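Local coordinates for putative oxygenase (Streptomyces viridochromogenes Tue57, PDB 4XAA), which is probably an iron- and 2-oxoglutarate-dependent oxygenase of the phytanoyl-CoA dioxygenase family, linked to oxidative cyclization in orthosomycin biosynthesis, at residues Asp30-Leu42 and Leu75-Leu87. Numbering follows the deposited sequence.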
loop_
_atom_site.group_PDB
_atom_site.type_symbol
_atom_site.label_atom_id
_atom_site.label_comp_id
_atom_site.label_asym_id
_atom_site.label_seq_id
_atom_site.Cartn_x
_atom_site.Cartn_y
_atom_site.Cartn_z
ATOM N N ASP A 30 14.683 4.900 -12.110
ATOM C CA ASP A 30 14.192 4.713 -13.472
ATOM C C ASP A 30 13.101 3.655 -13.523
ATOM O O ASP A 30 12.172 3.760 -14.311
ATOM C CB ASP A 30 15.349 4.325 -14.403
ATOM C CG ASP A 30 14.897 4.056 -15.825
ATOM O OD1 ASP A 30 15.010 2.895 -16.275
ATOM O OD2 ASP A 30 14.430 5.001 -16.493
ATOM N N ALA A 31 13.221 2.638 -12.677
ATOM C CA ALA A 31 12.218 1.579 -12.602
ATOM C C ALA A 31 10.921 2.104 -11.983
ATOM O O ALA A 31 9.820 1.763 -12.422
ATOM C CB ALA A 31 12.746 0.406 -11.807
ATOM N N ILE A 32 11.070 2.940 -10.961
ATOM C CA ILE A 32 9.946 3.587 -10.319
ATOM C C ILE A 32 9.235 4.467 -11.336
ATOM O O ILE A 32 8.007 4.562 -11.351
ATOM C CB ILE A 32 10.405 4.416 -9.115
ATOM C CG1 ILE A 32 10.981 3.495 -8.039
ATOM C CG2 ILE A 32 9.258 5.241 -8.543
ATOM C CD1 ILE A 32 10.036 2.387 -7.644
ATOM N N ALA A 33 10.018 5.082 -12.212
ATOM C CA ALA A 33 9.476 6.020 -13.182
ATOM C C ALA A 33 8.625 5.298 -14.209
ATOM O O ALA A 33 7.586 5.791 -14.630
ATOM C CB ALA A 33 10.602 6.797 -13.861
ATOM N N ARG A 34 9.071 4.118 -14.612
ATOM C CA ARG A 34 8.317 3.310 -15.559
ATOM C C ARG A 34 7.050 2.748 -14.911
ATOM O O ARG A 34 5.991 2.748 -15.528
ATOM C CB ARG A 34 9.197 2.195 -16.111
ATOM C CG ARG A 34 10.369 2.719 -16.951
ATOM C CD ARG A 34 11.269 1.581 -17.421
ATOM N NE ARG A 34 12.532 1.556 -16.684
ATOM C CZ ARG A 34 13.159 0.442 -16.303
ATOM N NH1 ARG A 34 12.624 -0.742 -16.596
ATOM N NH2 ARG A 34 14.322 0.510 -15.637
ATOM N N LEU A 35 7.152 2.298 -13.664
ATOM C CA LEU A 35 5.971 1.859 -12.934
ATOM C C LEU A 35 4.922 2.967 -12.887
ATOM O O LEU A 35 3.734 2.719 -13.139
ATOM C CB LEU A 35 6.343 1.415 -11.521
ATOM C CG LEU A 35 6.915 0.002 -11.451
ATOM C CD1 LEU A 35 7.313 -0.362 -10.044
ATOM C CD2 LEU A 35 5.902 -0.993 -11.999
ATOM N N LYS A 36 5.370 4.186 -12.592
ATOM C CA LYS A 36 4.485 5.347 -12.510
ATOM C C LYS A 36 3.776 5.549 -13.835
ATOM O O LYS A 36 2.568 5.742 -13.881
ATOM C CB LYS A 36 5.278 6.610 -12.130
ATOM C CG LYS A 36 4.426 7.802 -11.628
ATOM C CD LYS A 36 5.314 8.891 -11.009
ATOM C CE LYS A 36 4.514 10.055 -10.399
ATOM N NZ LYS A 36 3.921 10.986 -11.408
ATOM N N ALA A 37 4.547 5.484 -14.914
ATOM C CA ALA A 37 4.013 5.643 -16.263
ATOM C C ALA A 37 2.997 4.559 -16.607
ATOM O O ALA A 37 1.959 4.835 -17.209
ATOM C CB ALA A 37 5.135 5.634 -17.267
ATOM N N GLY A 38 3.313 3.324 -16.236
ATOM C CA GLY A 38 2.398 2.221 -16.445
ATOM C C GLY A 38 1.133 2.453 -15.649
ATOM O O GLY A 38 0.043 2.269 -16.160
ATOM N N ALA A 39 1.285 2.866 -14.397
ATOM C CA ALA A 39 0.141 3.138 -13.542
ATOM C C ALA A 39 -0.773 4.180 -14.166
ATOM O O ALA A 39 -1.981 3.969 -14.274
ATOM C CB ALA A 39 0.595 3.596 -12.165
ATOM N N GLU A 40 -0.192 5.294 -14.593
ATOM C CA GLU A 40 -0.973 6.371 -15.177
ATOM C C GLU A 40 -1.713 5.887 -16.410
ATOM O O GLU A 40 -2.890 6.203 -16.594
ATOM C CB GLU A 40 -0.085 7.562 -15.529
ATOM C CG GLU A 40 0.536 8.241 -14.317
ATOM C CD GLU A 40 1.303 9.501 -14.691
ATOM O OE1 GLU A 40 0.955 10.104 -15.732
ATOM O OE2 GLU A 40 2.248 9.884 -13.955
ATOM N N ARG A 41 -1.044 5.099 -17.245
ATOM C CA ARG A 41 -1.717 4.551 -18.417
ATOM C C ARG A 41 -2.941 3.712 -18.029
ATOM O O ARG A 41 -3.941 3.681 -18.743
ATOM C CB ARG A 41 -0.758 3.713 -19.250
ATOM C CG ARG A 41 -1.370 3.237 -20.554
ATOM C CD ARG A 41 -0.294 2.861 -21.555
ATOM N NE ARG A 41 0.187 1.503 -21.353
ATOM C CZ ARG A 41 1.310 1.196 -20.717
ATOM N NH1 ARG A 41 2.074 2.162 -20.226
ATOM N NH2 ARG A 41 1.669 -0.080 -20.584
ATOM N N LEU A 42 -2.861 3.043 -16.889
ATOM C CA LEU A 42 -3.984 2.278 -16.409
ATOM C C LEU A 42 -5.097 3.223 -15.998
ATOM O O LEU A 42 -6.281 2.972 -16.276
ATOM C CB LEU A 42 -3.576 1.397 -15.234
ATOM C CG LEU A 42 -2.777 0.156 -15.600
ATOM C CD1 LEU A 42 -2.325 -0.524 -14.332
ATOM C CD2 LEU A 42 -3.621 -0.771 -16.448
ATOM N N LEU A 75 -3.814 -6.298 -10.062
ATOM C CA LEU A 75 -2.950 -5.460 -10.880
ATOM C C LEU A 75 -2.054 -6.274 -11.820
ATOM O O LEU A 75 -1.785 -5.850 -12.940
ATOM C CB LEU A 75 -2.100 -4.555 -9.985
ATOM C CG LEU A 75 -1.214 -3.492 -10.641
ATOM C CD1 LEU A 75 -2.050 -2.512 -11.450
ATOM C CD2 LEU A 75 -0.401 -2.762 -9.591
ATOM N N GLU A 76 -1.622 -7.452 -11.374
ATOM C CA GLU A 76 -0.700 -8.271 -12.160
ATOM C C GLU A 76 -1.369 -8.919 -13.370
ATOM O O GLU A 76 -0.701 -9.498 -14.224
ATOM C CB GLU A 76 -0.066 -9.347 -11.274
ATOM C CG GLU A 76 -0.896 -10.608 -11.055
ATOM C CD GLU A 76 -2.073 -10.419 -10.119
ATOM O OE1 GLU A 76 -2.419 -9.261 -9.803
ATOM O OE2 GLU A 76 -2.662 -11.442 -9.694
ATOM N N LYS A 77 -2.692 -8.812 -13.437
ATOM C CA LYS A 77 -3.463 -9.389 -14.539
ATOM C C LYS A 77 -3.804 -8.341 -15.574
ATOM O O LYS A 77 -4.368 -8.658 -16.613
ATOM C CB LYS A 77 -4.765 -10.026 -14.033
ATOM C CG LYS A 77 -4.712 -11.506 -13.857
ATOM C CD LYS A 77 -4.069 -11.890 -12.573
ATOM C CE LYS A 77 -4.262 -13.384 -12.327
ATOM N NZ LYS A 77 -3.134 -13.929 -11.507
ATOM N N GLN A 78 -3.494 -7.086 -15.281
ATOM C CA GLN A 78 -4.004 -6.010 -16.106
ATOM C C GLN A 78 -3.130 -5.856 -17.328
ATOM O O GLN A 78 -2.006 -6.340 -17.368
ATOM C CB GLN A 78 -4.083 -4.705 -15.313
ATOM C CG GLN A 78 -4.952 -4.784 -14.061
ATOM C CD GLN A 78 -6.414 -5.148 -14.352
ATOM O OE1 GLN A 78 -7.007 -4.674 -15.318
ATOM N NE2 GLN A 78 -6.990 -6.000 -13.510
ATOM N N ASP A 79 -3.663 -5.210 -18.349
ATOM C CA ASP A 79 -2.904 -5.033 -19.569
ATOM C C ASP A 79 -2.020 -3.800 -19.471
ATOM O O ASP A 79 -2.446 -2.698 -19.828
ATOM C CB ASP A 79 -3.831 -4.918 -20.779
ATOM C CG ASP A 79 -3.072 -4.600 -22.051
ATOM O OD1 ASP A 79 -1.841 -4.860 -22.093
ATOM O OD2 ASP A 79 -3.693 -4.088 -23.004
ATOM N N TRP A 80 -0.793 -3.978 -18.991
ATOM C CA TRP A 80 0.156 -2.874 -18.991
ATOM C C TRP A 80 1.588 -3.353 -19.061
ATOM O O TRP A 80 2.483 -2.760 -18.468
ATOM C CB TRP A 80 -0.056 -1.972 -17.770
ATOM C CG TRP A 80 0.094 -2.588 -16.416
ATOM C CD1 TRP A 80 -0.651 -3.595 -15.877
ATOM C CD2 TRP A 80 1.002 -2.167 -15.390
ATOM N NE1 TRP A 80 -0.233 -3.862 -14.595
ATOM C CE2 TRP A 80 0.772 -2.989 -14.265
ATOM C CE3 TRP A 80 2.003 -1.188 -15.321
ATOM C CZ2 TRP A 80 1.506 -2.862 -13.078
ATOM C CZ3 TRP A 80 2.741 -1.067 -14.142
ATOM C CH2 TRP A 80 2.483 -1.901 -13.036
ATOM N N ALA A 81 1.791 -4.440 -19.796
ATOM C CA ALA A 81 3.119 -4.871 -20.201
ATOM C C ALA A 81 3.676 -3.820 -21.156
ATOM O O ALA A 81 2.924 -3.214 -21.916
ATOM C CB ALA A 81 3.057 -6.239 -20.860
ATOM N N PRO A 82 4.997 -3.601 -21.137
ATOM C CA PRO A 82 6.004 -4.333 -20.358
ATOM C C PRO A 82 6.294 -3.781 -18.956
ATOM O O PRO A 82 7.019 -4.440 -18.218
ATOM C CB PRO A 82 7.248 -4.216 -21.235
ATOM C CG PRO A 82 7.101 -2.863 -21.855
ATOM C CD PRO A 82 5.622 -2.689 -22.115
ATOM N N GLU A 83 5.753 -2.621 -18.594
ATOM C CA GLU A 83 5.985 -2.055 -17.265
ATOM C C GLU A 83 5.533 -2.976 -16.140
ATOM O O GLU A 83 6.168 -3.029 -15.081
ATOM C CB GLU A 83 5.284 -0.707 -17.120
ATOM C CG GLU A 83 5.878 0.379 -17.976
ATOM C CD GLU A 83 5.180 0.507 -19.301
ATOM O OE1 GLU A 83 4.590 -0.492 -19.762
ATOM O OE2 GLU A 83 5.199 1.619 -19.871
ATOM N N ARG A 84 4.441 -3.694 -16.375
ATOM C CA ARG A 84 3.902 -4.660 -15.419
ATOM C C ARG A 84 4.950 -5.666 -14.930
ATOM O O ARG A 84 4.912 -6.123 -13.785
ATOM C CB ARG A 84 2.724 -5.410 -16.053
ATOM C CG ARG A 84 2.106 -6.499 -15.185
ATOM C CD ARG A 84 1.027 -7.279 -15.964
ATOM N NE ARG A 84 1.609 -8.258 -16.879
ATOM C CZ ARG A 84 0.927 -8.923 -17.810
ATOM N NH1 ARG A 84 -0.380 -8.715 -17.970
ATOM N NH2 ARG A 84 1.559 -9.801 -18.583
ATOM N N ASP A 85 5.886 -6.010 -15.802
ATOM C CA ASP A 85 6.938 -6.958 -15.452
ATOM C C ASP A 85 7.737 -6.484 -14.255
ATOM O O ASP A 85 8.284 -7.298 -13.509
ATOM C CB ASP A 85 7.860 -7.183 -16.648
ATOM C CG ASP A 85 7.105 -7.642 -17.879
ATOM O OD1 ASP A 85 6.168 -8.463 -17.734
ATOM O OD2 ASP A 85 7.434 -7.170 -18.988
ATOM N N LEU A 86 7.787 -5.167 -14.060
ATOM C CA LEU A 86 8.538 -4.601 -12.942
ATOM C C LEU A 86 7.941 -4.984 -11.593
ATOM O O LEU A 86 8.636 -4.940 -10.581
ATOM C CB LEU A 86 8.624 -3.082 -13.059
ATOM C CG LEU A 86 9.593 -2.607 -14.128
ATOM C CD1 LEU A 86 9.435 -1.128 -14.366
ATOM C CD2 LEU A 86 11.003 -2.961 -13.694
ATOM N N LEU A 87 6.667 -5.384 -11.585
ATOM C CA LEU A 87 6.048 -5.901 -10.361
ATOM C C LEU A 87 6.831 -7.064 -9.786
ATOM O O LEU A 87 6.746 -7.358 -8.591
ATOM C CB LEU A 87 4.624 -6.377 -10.614
ATOM C CG LEU A 87 3.590 -5.385 -11.107
ATOM C CD1 LEU A 87 2.331 -6.183 -11.425
ATOM C CD2 LEU A 87 3.333 -4.300 -10.065
#
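L42 sets its CD1 methyl over the five-membered ring of the W80 indole, on one face, a CH-pi contact 3.7 Å from CD1 to the ring centroid and 5° off its normal. L42 CD1 also touches L75 CD1 at 3.5 Å. R84 CB lies over the opposite face, so the indole is sandwiched. Its rotation is fixed at the edge: W80 NE1 donates in the ring plane to L75 O (3.0 Å, nearly straight at 166°), and Q78 N reaches that carbonyl from the other side of its plane. The far end of the ring runs up to the helix where G38 brings only backbone, G38 CA standing 3.6 Å from W80 CE3, while L35 CD2 meets the benzene edge near its plane. In this double-stranded beta-helix protein, the helix 29-47 and the loop between strand 68-72 and helix 90-100 pack together on the outside of the major sheet; L35, L75 and L87 all touch I210 of strand 207-215. L35 CD2 also rests on L86 CB at 3.6 Å, and L86 CD1 reaches on to R34 CB. On the more open flank, R41, its CG anti to the backbone N and its chain bent at chi3, grips E83 end-on in a salt bridge of two hydrogen bonds, NH2 to OE1 at 3.1 Å and NH1 to OE2 at 3.2 Å. Both nitrogens approach from above the carboxylate plane, and the two flat groups are turned 35° apart.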